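Long-range contacts in probable TonB-dependent receptor (Pseudomonas aeruginosa, PDB 4K3F), which probably serves as a periplasmic methionine-binding lipoprotein of the NlpA family, holding a selenomethionine in this crystal: residues V41-Q46 / N55-Q60; G71-A76 / A202-K207. All coordinates share one frame; numbering follows the deposited sequence.

Both contacts belong to the lobe built round the six-stranded mixed sheet, and their centres lie about 11 Å apart. Contact 1 comes first along the chain, setting helix 42-48 against strand 54-59; contact 2 follows, where strand 75-82 pairs with the end of strand 198-202. In that sheet strand 198-202 runs between strands 54-59 and 75-82, and helix 60-70 carries the chain from one contact to the other. They meet directly: Leu74 packs on Asn44, and Gln60 on Ala76. Contact 1 includes residues of the selenomethionine pocket, whereas contact 2 joins two inner strands farther from the ligand, the side chain of Leu74 lying about 11 Å from it.

Contact 1 of 2, residues V41-Q46 / N55-Q60; sequences VQPNVQ and NFFQHQ. With MSE (selenomethionine), chain B.
Asn44 and Gln58 meet tip to tip, their amide planes 29° apart, and exchange two hydrogen bonds. Asn44 ND2 gives to Gln58 OE1 at 3.0 Å, nearly straight. Gln58 NE2 gives to Asn44 OD1 on an in-plane lone pair at 3.0 Å. Gln58 CG lies between backbone N and carbonyl carbon (chi1 75°), and the chain then runs out extended, carrying the amide to Asn44. Asn44 OD1 also accepts from Asn55 ND2 at 2.9 Å, so two donors grip one buried oxygen; Asn55 ND2 makes a weak hydrogen bond to Pro43 O. Phe57 is the tight apolar part, its ring between Pro43 CG, 4.2 Å from the centroid, and Gln58 CB over the opposite face. The chain turns a corner here, where strand 54-59 is broken, in one of the two lobes sharing the ligand in this periplasmic binding protein fold; from Phe57 on it lines the pocket. Gln58 CB touches selenomethionine CE at 3.6 Å, and SE sits over one face of the His59 ring. His59 NE2 bonds to Asn112 OD1 and ND1 takes the backbone N-H of Tyr62, making His59 the N-cap of helix 60-70. Gln42 and Val45, by contrast, turn from the strand, partly exposed.

Contact 2 of 2, residues G71-A76 / A202-K207; sequences GTDLVA and ARPDNK
Val75 has CG1 anti to its carbonyl carbon (chi1 -67°), which puts CG2 between N and C and drives it against the turn beginning at Arg203; Lys207 has CG anti to its backbone N (chi1 166°) and runs out fully extended. As a result Val75 CG2 lies 3.5 Å from Arg203 C and 3.8 Å from Lys207 CD, while Lys207 NZ ends on Ala76 O at 2.7 Å, nearly along the C=O axis. Val75 and Ala202 form an antiparallel hydrogen-bonded pair, Val75 N giving to Ala202 O and Ala202 N to Val75 O at 2.8 Å. This bridge ties the start of strand 75-82 to the end of strand 198-202, segments 126 residues apart, where the chain has come back from the other lobe. The chains stay close through Leu74 and Arg203, and Pro204 then lies against Asp73, its CD 3.4 Å from Asp73 O. The 202-207 turn is braced from within. Arg203 O accepts from the backbone N of both Asn206 and Lys207, and Asn206 OD1 takes the N-H of Arg203 at 2.9 Å. Arg203 and Asp205 form a side-on salt bridge, NE and NH2 each giving to a different carboxylate oxygen, NE to OD2 at 2.8 Å. Leu74, whose CD2 is 3.9 Å from Arg203 CG, also packs on helices 42-48 and 60-70 and on Val201 of strand 198-202; Arg203 NH1 bonds to Val47 O of helix 42-48, and Ala202 and Asn206 lie on Met212 of helix 210-218.

Contact 1 of 2, residues V41-Q46 / N55-Q60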
loop_
_atom_site.group_PDB
_atom_site.type_symbol
_atom_site.label_atom_id
_atom_site.label_comp_id
_atom_site.label_asym_id
_atom_site.label_seq_id
_atom_site.Cartn_x
_atom_site.Cartn_y
_atom_site.Cartn_z
ATOM N N VAL A 41 -3.064 7.278 -8.249
ATOM C CA VAL A 41 -2.898 7.426 -9.709
ATOM C C VAL A 41 -1.890 8.499 -10.047
ATOM O O VAL A 41 -0.875 8.245 -10.724
ATOM C CB VAL A 41 -4.264 7.682 -10.404
ATOM C CG1 VAL A 41 -4.105 7.941 -11.907
ATOM C CG2 VAL A 41 -5.188 6.489 -10.174
ATOM N N GLN A 42 -2.128 9.706 -9.534
ATOM C CA GLN A 42 -1.290 10.844 -9.916
ATOM C C GLN A 42 0.214 10.678 -9.644
ATOM O O GLN A 42 1.022 11.178 -10.448
ATOM C CB GLN A 42 -1.827 12.177 -9.337
ATOM C CG GLN A 42 -3.240 12.560 -9.839
ATOM C CD GLN A 42 -3.405 12.461 -11.371
ATOM O OE1 GLN A 42 -4.310 11.786 -11.871
ATOM N NE2 GLN A 42 -2.529 13.104 -12.102
ATOM N N PRO A 43 0.621 9.995 -8.558
ATOM C CA PRO A 43 2.084 9.818 -8.384
ATOM C C PRO A 43 2.751 9.115 -9.578
ATOM O O PRO A 43 3.907 9.454 -9.921
ATOM C CB PRO A 43 2.211 9.050 -7.037
ATOM C CG PRO A 43 0.945 9.414 -6.322
ATOM C CD PRO A 43 -0.124 9.484 -7.389
ATOM N N ASN A 44 2.049 8.167 -10.220
ATOM C CA ASN A 44 2.600 7.475 -11.347
ATOM C C ASN A 44 2.540 8.339 -12.590
ATOM O O ASN A 44 3.483 8.414 -13.366
ATOM C CB ASN A 44 1.861 6.175 -11.565
ATOM C CG ASN A 44 2.409 5.054 -10.745
ATOM O OD1 ASN A 44 3.527 5.118 -10.265
ATOM N ND2 ASN A 44 1.619 3.982 -10.592
ATOM N N VAL A 45 1.400 8.991 -12.783
ATOM C CA VAL A 45 1.211 9.895 -13.932
ATOM C C VAL A 45 2.287 10.995 -13.918
ATOM O O VAL A 45 2.855 11.314 -14.952
ATOM C CB VAL A 45 -0.196 10.553 -13.897
ATOM C CG1 VAL A 45 -0.299 11.619 -14.983
ATOM C CG2 VAL A 45 -1.272 9.512 -14.025
ATOM N N GLN A 46 2.594 11.549 -12.740
ATOM C CA GLN A 46 3.575 12.636 -12.637
ATOM C C GLN A 46 4.958 12.174 -13.050
ATOM O O GLN A 46 5.722 12.893 -13.698
ATOM C CB GLN A 46 3.644 13.164 -11.209
ATOM C CG GLN A 46 2.416 13.972 -10.829
ATOM C CD GLN A 46 2.507 15.439 -11.192
ATOM O OE1 GLN A 46 3.572 16.023 -11.209
ATOM N NE2 GLN A 46 1.389 16.036 -11.420
ATOM N N ASN A 55 8.611 8.053 -7.436
ATOM C CA ASN A 55 7.545 8.029 -6.455
ATOM C C ASN A 55 7.732 6.896 -5.446
ATOM O O ASN A 55 8.487 5.937 -5.665
ATOM C CB ASN A 55 6.132 8.041 -7.095
ATOM C CG ASN A 55 5.818 6.789 -7.903
ATOM O OD1 ASN A 55 5.934 5.657 -7.416
ATOM N ND2 ASN A 55 5.371 6.981 -9.104
ATOM N N PHE A 56 6.969 7.002 -4.370
ATOM C CA PHE A 56 7.041 6.047 -3.255
ATOM C C PHE A 56 5.678 5.973 -2.616
ATOM O O PHE A 56 5.320 6.801 -1.803
ATOM C CB PHE A 56 8.146 6.462 -2.283
ATOM C CG PHE A 56 8.297 5.551 -1.089
ATOM C CD1 PHE A 56 8.270 4.173 -1.228
ATOM C CD2 PHE A 56 8.505 6.067 0.169
ATOM C CE1 PHE A 56 8.421 3.338 -0.108
ATOM C CE2 PHE A 56 8.664 5.230 1.280
ATOM C CZ PHE A 56 8.635 3.877 1.142
ATOM N N PHE A 57 4.923 4.949 -3.022
ATOM C CA PHE A 57 3.505 4.804 -2.606
ATOM C C PHE A 57 2.881 3.458 -2.896
ATOM O O PHE A 57 1.848 3.197 -2.361
ATOM C CB PHE A 57 2.573 5.878 -3.189
ATOM C CG PHE A 57 2.108 5.588 -4.599
ATOM C CD1 PHE A 57 2.940 5.782 -5.666
ATOM C CD2 PHE A 57 0.838 5.081 -4.823
ATOM C CE1 PHE A 57 2.502 5.512 -6.989
ATOM C CE2 PHE A 57 0.408 4.816 -6.107
ATOM C CZ PHE A 57 1.240 5.023 -7.177
ATOM N N GLN A 58 3.460 2.637 -3.759
ATOM C CA GLN A 58 2.740 1.439 -4.295
ATOM C C GLN A 58 3.568 0.191 -4.092
ATOM O O GLN A 58 4.770 0.273 -3.767
ATOM C CB GLN A 58 2.434 1.624 -5.784
ATOM C CG GLN A 58 3.673 1.437 -6.673
ATOM C CD GLN A 58 3.496 2.123 -8.004
ATOM O OE1 GLN A 58 2.555 1.845 -8.756
ATOM N NE2 GLN A 58 4.327 3.099 -8.255
ATOM N N HIS A 59 2.924 -0.959 -4.273
ATOM C CA HIS A 59 3.618 -2.228 -4.297
ATOM C C HIS A 59 3.779 -2.682 -5.753
ATOM O O HIS A 59 3.280 -2.070 -6.685
ATOM C CB HIS A 59 2.926 -3.290 -3.427
ATOM C CG HIS A 59 1.418 -3.390 -3.604
ATOM N ND1 HIS A 59 0.824 -3.751 -4.808
ATOM C CD2 HIS A 59 0.399 -3.186 -2.741
ATOM C CE1 HIS A 59 -0.494 -3.777 -4.661
ATOM N NE2 HIS A 59 -0.775 -3.455 -3.402
ATOM N N GLN A 60 4.551 -3.727 -5.951
ATOM C CA GLN A 60 4.894 -4.173 -7.312
ATOM C C GLN A 60 3.699 -4.686 -8.076
ATOM O O GLN A 60 3.556 -4.371 -9.259
ATOM C CB GLN A 60 6.054 -5.189 -7.302
ATOM C CG GLN A 60 6.606 -5.507 -8.690
ATOM C CD GLN A 60 7.710 -4.605 -9.156
ATOM O OE1 GLN A 60 8.676 -4.327 -8.413
ATOM N NE2 GLN A 60 7.626 -4.194 -10.430
HETATM N N MSE B 300 0.644 1.577 0.819
HETATM C CA MSE B 300 -0.377 0.765 0.096
HETATM C C MSE B 300 -0.283 -0.652 0.649
HETATM O O MSE B 300 0.827 -1.164 0.832
HETATM O OXT MSE B 300 -1.311 -1.291 0.899
HETATM C CB MSE B 300 -0.147 0.774 -1.425
HETATM C CG MSE B 300 -1.192 -0.018 -2.173
HETATM SE SE MSE B 300 -0.738 -0.114 -4.082
HETATM C CE MSE B 300 -0.992 1.695 -4.563
#

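Contact 2 of 2, residues G71-A76 / A202-K207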
loop_
_atom_site.group_PDB
_atom_site.type_symbol
_atom_site.label_atom_id
_atom_site.label_comp_id
_atom_site.label_asym_id
_atom_site.label_seq_id
_atom_site.Cartn_x
_atom_site.Cartn_y
_atom_site.Cartn_z
ATOM N N GLY A 71 -0.145 1.710 -20.332
ATOM C CA GLY A 71 0.913 1.610 -21.343
ATOM C C GLY A 71 2.195 2.354 -21.012
ATOM O O GLY A 71 2.858 2.892 -21.896
ATOM N N THR A 72 2.535 2.374 -19.729
ATOM C CA THR A 72 3.739 3.072 -19.253
ATOM C C THR A 72 4.845 2.092 -18.913
ATOM O O THR A 72 4.680 0.869 -18.983
ATOM C CB THR A 72 3.396 3.960 -18.038
ATOM O OG1 THR A 72 2.698 3.211 -17.045
ATOM C CG2 THR A 72 2.493 5.122 -18.514
ATOM N N ASP A 73 6.000 2.624 -18.559
ATOM C CA ASP A 73 7.140 1.742 -18.335
ATOM C C ASP A 73 7.938 2.171 -17.132
ATOM O O ASP A 73 9.187 2.164 -17.138
ATOM C CB ASP A 73 7.995 1.549 -19.597
ATOM C CG ASP A 73 8.903 2.677 -19.888
ATOM O OD1 ASP A 73 8.572 3.819 -19.522
ATOM O OD2 ASP A 73 9.968 2.408 -20.503
ATOM N N LEU A 74 7.226 2.509 -16.055
ATOM C CA LEU A 74 7.859 2.810 -14.797
ATOM C C LEU A 74 8.491 1.547 -14.209
ATOM O O LEU A 74 7.993 0.445 -14.417
ATOM C CB LEU A 74 6.844 3.407 -13.819
ATOM C CG LEU A 74 6.208 4.710 -14.260
ATOM C CD1 LEU A 74 5.206 5.154 -13.198
ATOM C CD2 LEU A 74 7.213 5.795 -14.533
ATOM N N VAL A 75 9.575 1.725 -13.473
ATOM C CA VAL A 75 10.366 0.581 -12.998
ATOM C C VAL A 75 10.627 0.709 -11.497
ATOM O O VAL A 75 10.906 1.777 -10.919
ATOM C CB VAL A 75 11.720 0.454 -13.778
ATOM C CG1 VAL A 75 11.440 0.087 -15.235
ATOM C CG2 VAL A 75 12.549 1.742 -13.757
ATOM N N ALA A 76 10.610 -0.434 -10.844
ATOM C CA ALA A 76 10.910 -0.477 -9.436
ATOM C C ALA A 76 12.409 -0.306 -9.185
ATOM O O ALA A 76 13.221 -0.836 -9.894
ATOM C CB ALA A 76 10.457 -1.826 -8.883
ATOM N N ALA A 202 10.781 4.555 -10.335
ATOM C CA ALA A 202 11.319 5.629 -11.166
ATOM C C ALA A 202 11.225 5.230 -12.608
ATOM O O ALA A 202 10.298 4.509 -12.957
ATOM C CB ALA A 202 12.746 5.947 -10.692
ATOM N N ARG A 203 12.116 5.720 -13.453
ATOM C CA ARG A 203 12.063 5.444 -14.887
ATOM C C ARG A 203 13.342 4.749 -15.340
ATOM O O ARG A 203 14.357 4.846 -14.672
ATOM C CB ARG A 203 11.956 6.770 -15.625
ATOM C CG ARG A 203 10.645 7.507 -15.338
ATOM C CD ARG A 203 10.384 8.690 -16.274
ATOM N NE ARG A 203 11.499 9.616 -16.196
ATOM C CZ ARG A 203 11.577 10.690 -15.414
ATOM N NH1 ARG A 203 10.513 11.151 -14.753
ATOM N NH2 ARG A 203 12.712 11.365 -15.376
ATOM N N PRO A 204 13.319 4.111 -16.522
ATOM C CA PRO A 204 14.601 3.610 -17.035
ATOM C C PRO A 204 15.724 4.621 -17.054
ATOM O O PRO A 204 16.873 4.258 -16.803
ATOM C CB PRO A 204 14.243 3.114 -18.431
ATOM C CG PRO A 204 12.806 2.646 -18.266
ATOM C CD PRO A 204 12.183 3.680 -17.358
ATOM N N ASP A 205 15.426 5.892 -17.318
ATOM C CA ASP A 205 16.444 6.907 -17.441
ATOM C C ASP A 205 17.184 7.224 -16.155
ATOM O O ASP A 205 18.358 7.626 -16.204
ATOM C CB ASP A 205 15.932 8.190 -18.102
ATOM C CG ASP A 205 14.800 8.893 -17.310
ATOM O OD1 ASP A 205 15.041 9.596 -16.280
ATOM O OD2 ASP A 205 13.638 8.718 -17.773
ATOM N N ASN A 206 16.515 7.030 -15.024
ATOM C CA ASN A 206 17.082 7.448 -13.724
ATOM C C ASN A 206 17.178 6.412 -12.633
ATOM O O ASN A 206 17.698 6.690 -11.558
ATOM C CB ASN A 206 16.410 8.728 -13.228
ATOM C CG ASN A 206 14.920 8.537 -12.982
ATOM O OD1 ASN A 206 14.409 7.409 -13.020
ATOM N ND2 ASN A 206 14.237 9.617 -12.685
ATOM N N LYS A 207 16.694 5.213 -12.889
ATOM C CA LYS A 207 16.778 4.165 -11.895
ATOM C C LYS A 207 18.216 3.978 -11.388
ATOM O O LYS A 207 18.416 3.712 -10.209
ATOM C CB LYS A 207 16.269 2.847 -12.492
ATOM C CG LYS A 207 16.609 1.610 -11.694
ATOM C CD LYS A 207 15.716 0.457 -12.069
ATOM C CE LYS A 207 16.144 -0.860 -11.391
ATOM N NZ LYS A 207 15.084 -1.910 -11.606
#